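PDB 5XP0: probable csgAB operon transcriptional regulatory protein from Salmonella typhimurium, which acts as the master regulator of adhesive curli fimbriae expression, being necessary for transcription of the csgAB operon and promoting biofilm formation. Local coordinates for residues L94-D99 / V114-E119; Y100-I105 / Y137-L142. All blocks are in the same frame, centred on the assembly; numbering follows the deposited sequence.

Contact 1 (L94-D99 / V114-E119); sequences LNTPDD and VFYATE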
# COMPACT_ATOMS: atom_id res chain seq x y z
N LEU B 94 11.69 -1.28 2.90
CA LEU B 94 10.40 -1.14 3.52
C LEU B 94 9.74 -2.50 3.62
O LEU B 94 9.97 -3.38 2.79
CB LEU B 94 9.55 -0.19 2.67
CG LEU B 94 8.20 0.26 3.20
CD1 LEU B 94 8.43 1.29 4.30
CD2 LEU B 94 7.35 0.86 2.04
N ASN B 95 8.92 -2.68 4.67
CA ASN B 95 8.18 -3.93 4.87
C ASN B 95 9.11 -5.13 4.84
O ASN B 95 8.80 -6.16 4.23
CB ASN B 95 7.06 -4.13 3.84
CG ASN B 95 6.01 -3.04 3.88
OD1 ASN B 95 5.53 -2.62 4.95
ND2 ASN B 95 5.64 -2.57 2.69
N THR B 96 10.25 -5.01 5.51
CA THR B 96 11.30 -6.02 5.42
C THR B 96 10.96 -7.24 6.25
O THR B 96 10.56 -7.10 7.42
CB THR B 96 12.64 -5.47 5.89
OG1 THR B 96 12.97 -4.27 5.19
CG2 THR B 96 13.72 -6.51 5.64
N PRO B 97 11.12 -8.44 5.71
CA PRO B 97 10.89 -9.63 6.53
C PRO B 97 11.75 -9.58 7.77
O PRO B 97 12.95 -9.24 7.71
CB PRO B 97 11.31 -10.78 5.61
CG PRO B 97 11.11 -10.27 4.26
CD PRO B 97 11.39 -8.79 4.31
N ASP B 98 11.15 -9.89 8.90
CA ASP B 98 11.97 -10.25 10.03
C ASP B 98 12.94 -11.28 9.50
O ASP B 98 12.59 -12.08 8.63
CB ASP B 98 11.13 -10.79 11.18
CG ASP B 98 10.13 -9.77 11.70
OD1 ASP B 98 10.56 -8.71 12.21
OD2 ASP B 98 8.91 -10.01 11.58
N ASP B 99 14.18 -11.23 9.95
CA ASP B 99 15.18 -12.25 9.63
C ASP B 99 15.56 -12.25 8.14
O ASP B 99 16.13 -13.24 7.64
CB ASP B 99 14.77 -13.67 10.07
CG ASP B 99 13.61 -14.25 9.27
OD1 ASP B 99 12.60 -14.62 9.91
OD2 ASP B 99 13.68 -14.30 8.03
N VAL B 114 16.59 0.06 7.32
CA VAL B 114 15.72 -1.08 7.16
C VAL B 114 14.51 -0.84 8.05
O VAL B 114 14.64 -0.68 9.26
CB VAL B 114 16.40 -2.40 7.55
CG1 VAL B 114 15.39 -3.50 7.42
CG2 VAL B 114 17.64 -2.63 6.71
N PHE B 115 13.34 -0.80 7.45
CA PHE B 115 12.09 -0.71 8.18
C PHE B 115 11.43 -2.08 8.21
O PHE B 115 11.23 -2.69 7.16
CB PHE B 115 11.17 0.30 7.51
CG PHE B 115 11.67 1.70 7.59
CD1 PHE B 115 11.75 2.33 8.81
CD2 PHE B 115 12.07 2.38 6.45
CE1 PHE B 115 12.25 3.61 8.90
CE2 PHE B 115 12.54 3.65 6.53
CZ PHE B 115 12.63 4.28 7.77
N TYR B 116 11.07 -2.55 9.40
CA TYR B 116 10.34 -3.82 9.53
C TYR B 116 8.85 -3.65 9.81
O TYR B 116 8.04 -4.53 9.47
CB TYR B 116 10.95 -4.65 10.68
CG TYR B 116 12.35 -5.04 10.48
CD1 TYR B 116 12.67 -6.17 9.73
CD2 TYR B 116 13.39 -4.31 11.06
CE1 TYR B 116 13.96 -6.54 9.54
CE2 TYR B 116 14.68 -4.67 10.88
CZ TYR B 116 14.97 -5.78 10.11
OH TYR B 116 16.27 -6.14 9.95
N ALA B 117 8.46 -2.53 10.42
CA ALA B 117 7.13 -2.39 11.00
C ALA B 117 6.11 -2.25 9.89
O ALA B 117 6.29 -1.47 8.95
CB ALA B 117 7.05 -1.17 11.92
N THR B 118 5.03 -3.01 9.99
CA THR B 118 3.90 -2.88 9.07
C THR B 118 2.74 -2.14 9.72
O THR B 118 1.72 -1.90 9.07
CB THR B 118 3.50 -4.30 8.58
OG1 THR B 118 4.33 -4.69 7.46
CG2 THR B 118 2.03 -4.41 8.19
N GLU B 119 2.89 -1.70 10.97
CA GLU B 119 1.80 -1.05 11.69
C GLU B 119 2.13 0.32 12.27
O GLU B 119 1.20 1.01 12.71
CB GLU B 119 1.32 -1.95 12.83
CG GLU B 119 0.92 -3.36 12.40
CD GLU B 119 0.62 -4.26 13.59
OE1 GLU B 119 1.08 -3.96 14.71
OE2 GLU B 119 -0.09 -5.27 13.40
O HOH W 1 7.62 -1.18 6.73
O HOH W 2 8.09 -7.03 8.87
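Thr96 and Phe115 join two loops of the CheY-like receiver domain of this regulator, those that follow the neighbouring parallel strands 90-94 and 111-114. Hydrogen bonds join the loops at their centre. The carbonyl oxygen Phe115 O takes two donors from one residue: Thr96 N at 3.0 Å, nearly straight (164°) and in the carbonyl plane, and Thr96 OG1 at 3.1 Å, above that plane. A threonine suits the place because its OG1 sits beside its own backbone N (chi1 -54°), where hydroxyl and amide can grip the same acceptor. Further along, Asn95 OD1 receives only a weak bond from Thr118 OG1; the firmer ties of this amide go elsewhere, ND2 to Asp66 and to Gln29 of the second subunit, OD1 to Leu28 N of that subunit.

Two waters bridge the loops. One accepts from Asn95 N and donates to Asn95 OD1 and, at 2.6 Å, to Ala117 O; the other donates to Thr96 O and Tyr116 O, so carbonyls that could not bond to each other are satisfied together.

Packing completes the contact. Val114 CG1 touches Thr96 OG1 and CB and lies above one face of the Tyr116 ring of its own loop, offset toward the rim, and Leu94 CD1 meets Phe115 CB at 4.3 Å. One branch of the valine, CG1, thus meets both the threonine and the tyrosine. The Tyr116 ring turns its edge to the 94-99 loop: Thr96 O lies 3.3 Å from Tyr116 CD1, and Pro97 O, in the ring plane, 3.4 Å from Tyr116 CE1.

Contact 2 (Y100-I105 / Y137-L142); sequences YPYREI and YFSQKL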
# COMPACT_ATOMS: atom_id res chain seq x y z
N TYR B 100 15.22 -11.21 7.39
CA TYR B 100 15.96 -10.98 6.15
C TYR B 100 17.43 -10.92 6.56
O TYR B 100 17.76 -10.16 7.50
CB TYR B 100 15.51 -9.69 5.47
CG TYR B 100 16.12 -9.38 4.13
CD1 TYR B 100 16.07 -10.29 3.09
CD2 TYR B 100 16.72 -8.15 3.90
CE1 TYR B 100 16.62 -9.99 1.85
CE2 TYR B 100 17.29 -7.86 2.68
CZ TYR B 100 17.22 -8.76 1.65
OH TYR B 100 17.78 -8.44 0.42
N PRO B 101 18.31 -11.73 5.98
CA PRO B 101 19.66 -11.85 6.55
C PRO B 101 20.46 -10.56 6.45
O PRO B 101 20.34 -9.79 5.51
CB PRO B 101 20.30 -12.97 5.73
CG PRO B 101 19.16 -13.74 5.14
CD PRO B 101 18.07 -12.73 4.92
N TYR B 102 21.30 -10.34 7.47
CA TYR B 102 22.21 -9.20 7.46
C TYR B 102 23.11 -9.21 6.24
O TYR B 102 23.41 -8.16 5.66
CB TYR B 102 23.05 -9.23 8.73
CG TYR B 102 22.34 -8.79 9.98
CD1 TYR B 102 20.98 -8.51 10.00
CD2 TYR B 102 23.08 -8.60 11.15
CE1 TYR B 102 20.36 -8.07 11.17
CE2 TYR B 102 22.48 -8.17 12.30
CZ TYR B 102 21.15 -7.91 12.32
OH TYR B 102 20.61 -7.49 13.50
N ARG B 103 23.59 -10.39 5.86
CA ARG B 103 24.43 -10.52 4.67
C ARG B 103 23.71 -10.00 3.44
O ARG B 103 24.34 -9.43 2.53
CB ARG B 103 24.80 -11.99 4.44
CG ARG B 103 25.14 -12.78 5.70
CD ARG B 103 25.42 -14.25 5.38
NE ARG B 103 24.24 -14.93 4.84
CZ ARG B 103 23.37 -15.64 5.56
NH1 ARG B 103 23.53 -15.78 6.87
NH2 ARG B 103 22.34 -16.22 4.96
N GLU B 104 22.40 -10.16 3.39
CA GLU B 104 21.63 -9.67 2.24
C GLU B 104 21.43 -8.17 2.30
O GLU B 104 21.55 -7.48 1.29
CB GLU B 104 20.26 -10.36 2.16
CG GLU B 104 20.30 -11.88 2.16
CD GLU B 104 21.39 -12.42 1.30
OE1 GLU B 104 21.57 -11.90 0.18
OE2 GLU B 104 22.08 -13.37 1.73
N ILE B 105 21.12 -7.64 3.48
CA ILE B 105 21.00 -6.20 3.62
C ILE B 105 22.28 -5.50 3.17
O ILE B 105 22.23 -4.51 2.43
CB ILE B 105 20.66 -5.86 5.08
CG1 ILE B 105 19.26 -6.34 5.39
CG2 ILE B 105 20.82 -4.38 5.33
CD1 ILE B 105 18.99 -6.49 6.86
N TYR B 137 19.13 4.30 9.65
CA TYR B 137 18.09 3.68 10.47
C TYR B 137 18.34 2.19 10.52
O TYR B 137 17.75 1.42 9.76
CB TYR B 137 16.67 3.98 9.90
CG TYR B 137 15.58 3.62 10.89
CD1 TYR B 137 15.34 4.41 12.00
CD2 TYR B 137 14.82 2.48 10.74
CE1 TYR B 137 14.36 4.09 12.93
CE2 TYR B 137 13.83 2.15 11.65
CZ TYR B 137 13.60 2.96 12.74
OH TYR B 137 12.62 2.63 13.63
N PHE B 138 19.19 1.79 11.46
CA PHE B 138 19.57 0.41 11.68
C PHE B 138 19.51 0.14 13.17
O PHE B 138 19.80 1.01 13.99
CB PHE B 138 20.99 0.11 11.20
CG PHE B 138 21.21 0.32 9.74
CD1 PHE B 138 20.57 -0.49 8.80
CD2 PHE B 138 22.10 1.29 9.30
CE1 PHE B 138 20.80 -0.30 7.46
CE2 PHE B 138 22.33 1.48 7.96
CZ PHE B 138 21.69 0.68 7.03
N SER B 139 19.17 -1.09 13.53
CA SER B 139 19.37 -1.47 14.91
C SER B 139 20.85 -1.36 15.27
O SER B 139 21.73 -1.35 14.41
CB SER B 139 18.87 -2.89 15.16
OG SER B 139 19.60 -3.82 14.40
N GLN B 140 21.12 -1.28 16.57
CA GLN B 140 22.51 -1.24 17.00
C GLN B 140 23.26 -2.47 16.48
O GLN B 140 24.40 -2.36 16.01
CB GLN B 140 22.61 -1.14 18.52
CG GLN B 140 22.29 0.24 19.09
CD GLN B 140 23.38 1.24 18.79
OE1 GLN B 140 24.56 0.89 18.74
NE2 GLN B 140 23.00 2.50 18.60
N LYS B 141 22.62 -3.63 16.48
CA LYS B 141 23.34 -4.83 16.07
C LYS B 141 23.59 -4.83 14.56
O LYS B 141 24.68 -5.21 14.10
CB LYS B 141 22.56 -6.07 16.51
CG LYS B 141 23.37 -7.34 16.57
CD LYS B 141 22.52 -8.55 16.97
CE LYS B 141 21.79 -9.20 15.80
NZ LYS B 141 20.34 -8.82 15.72
N LEU B 142 22.64 -4.33 13.77
CA LEU B 142 22.85 -4.33 12.33
C LEU B 142 23.88 -3.28 11.94
O LEU B 142 24.76 -3.55 11.10
CB LEU B 142 21.53 -4.14 11.60
CG LEU B 142 21.61 -4.02 10.09
CD1 LEU B 142 22.41 -5.18 9.51
CD2 LEU B 142 20.20 -3.97 9.52
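Tyr102, Leu142 and Ile105 bury the most surface where the start of helix 102-107 meets the start of helix 140-147. Leu142 lays its CD1 methyl over the centre of one face of the Tyr102 ring, a CH-pi contact with CD1 3.6 Å from the ring centroid and only 12° off its normal. The torsion chi1 of 176° sets Leu142 CG anti to the backbone N; beyond it the two methyls divide the work, CD1 going to the tyrosine and CD2 reaching Ile105 CD1 at 3.9 Å. A branched leucine is well suited to serving two apolar partners, and the flat tyrosine offers it a broad surface while its hydroxyl provides a polar end for Lys141.

That polar group, Tyr102 OH, accepts a short hydrogen bond from Lys141 NZ, 2.6 Å away. Lys141 is exposed; its chain crosses the tyrosine at about a right angle, and the bend at chi3 (85°) goes with a close approach of Lys141 CE to Tyr102 OH, 3.1 Å. The ammonium group would probably polarise the phenol.

Ser139 is the N-cap of helix 140-147: its OG accepts from Leu142 N at 3.1 Å, fixing the turn that carries both Lys141 and Leu142. Pro101 holds the N-cap position of helix 102-107. Toward the sheet, Ile105 and Phe138 both pack on Ile111 and Val114 of strand 111-114, the outermost strand of the parallel receiver sheet, with Phe138 also touching Ala143 and Leu146 of helix 140-147.

The two contacts lie with their centres about 11 Å apart and alternate along the chain: 94-99 runs directly into 100-105, then come 114-119 and 137-142. Contact 1 joins loops at the C-terminal ends of strands 90-94 and 111-114, whereas contact 2 joins helices 102-107 and 140-147 beside the outermost of these strands. They meet at that strand. Val114 N lies 3.0 Å from Tyr137 O, a probable hydrogen bond, while the Phe115 and Tyr137 rings pack together and Val114 CG2 touches Ile105 CG2. The loop leading into the final helix is thereby held against the edge of the receiver sheet, and contact 1 alone of the two also reaches the second subunit.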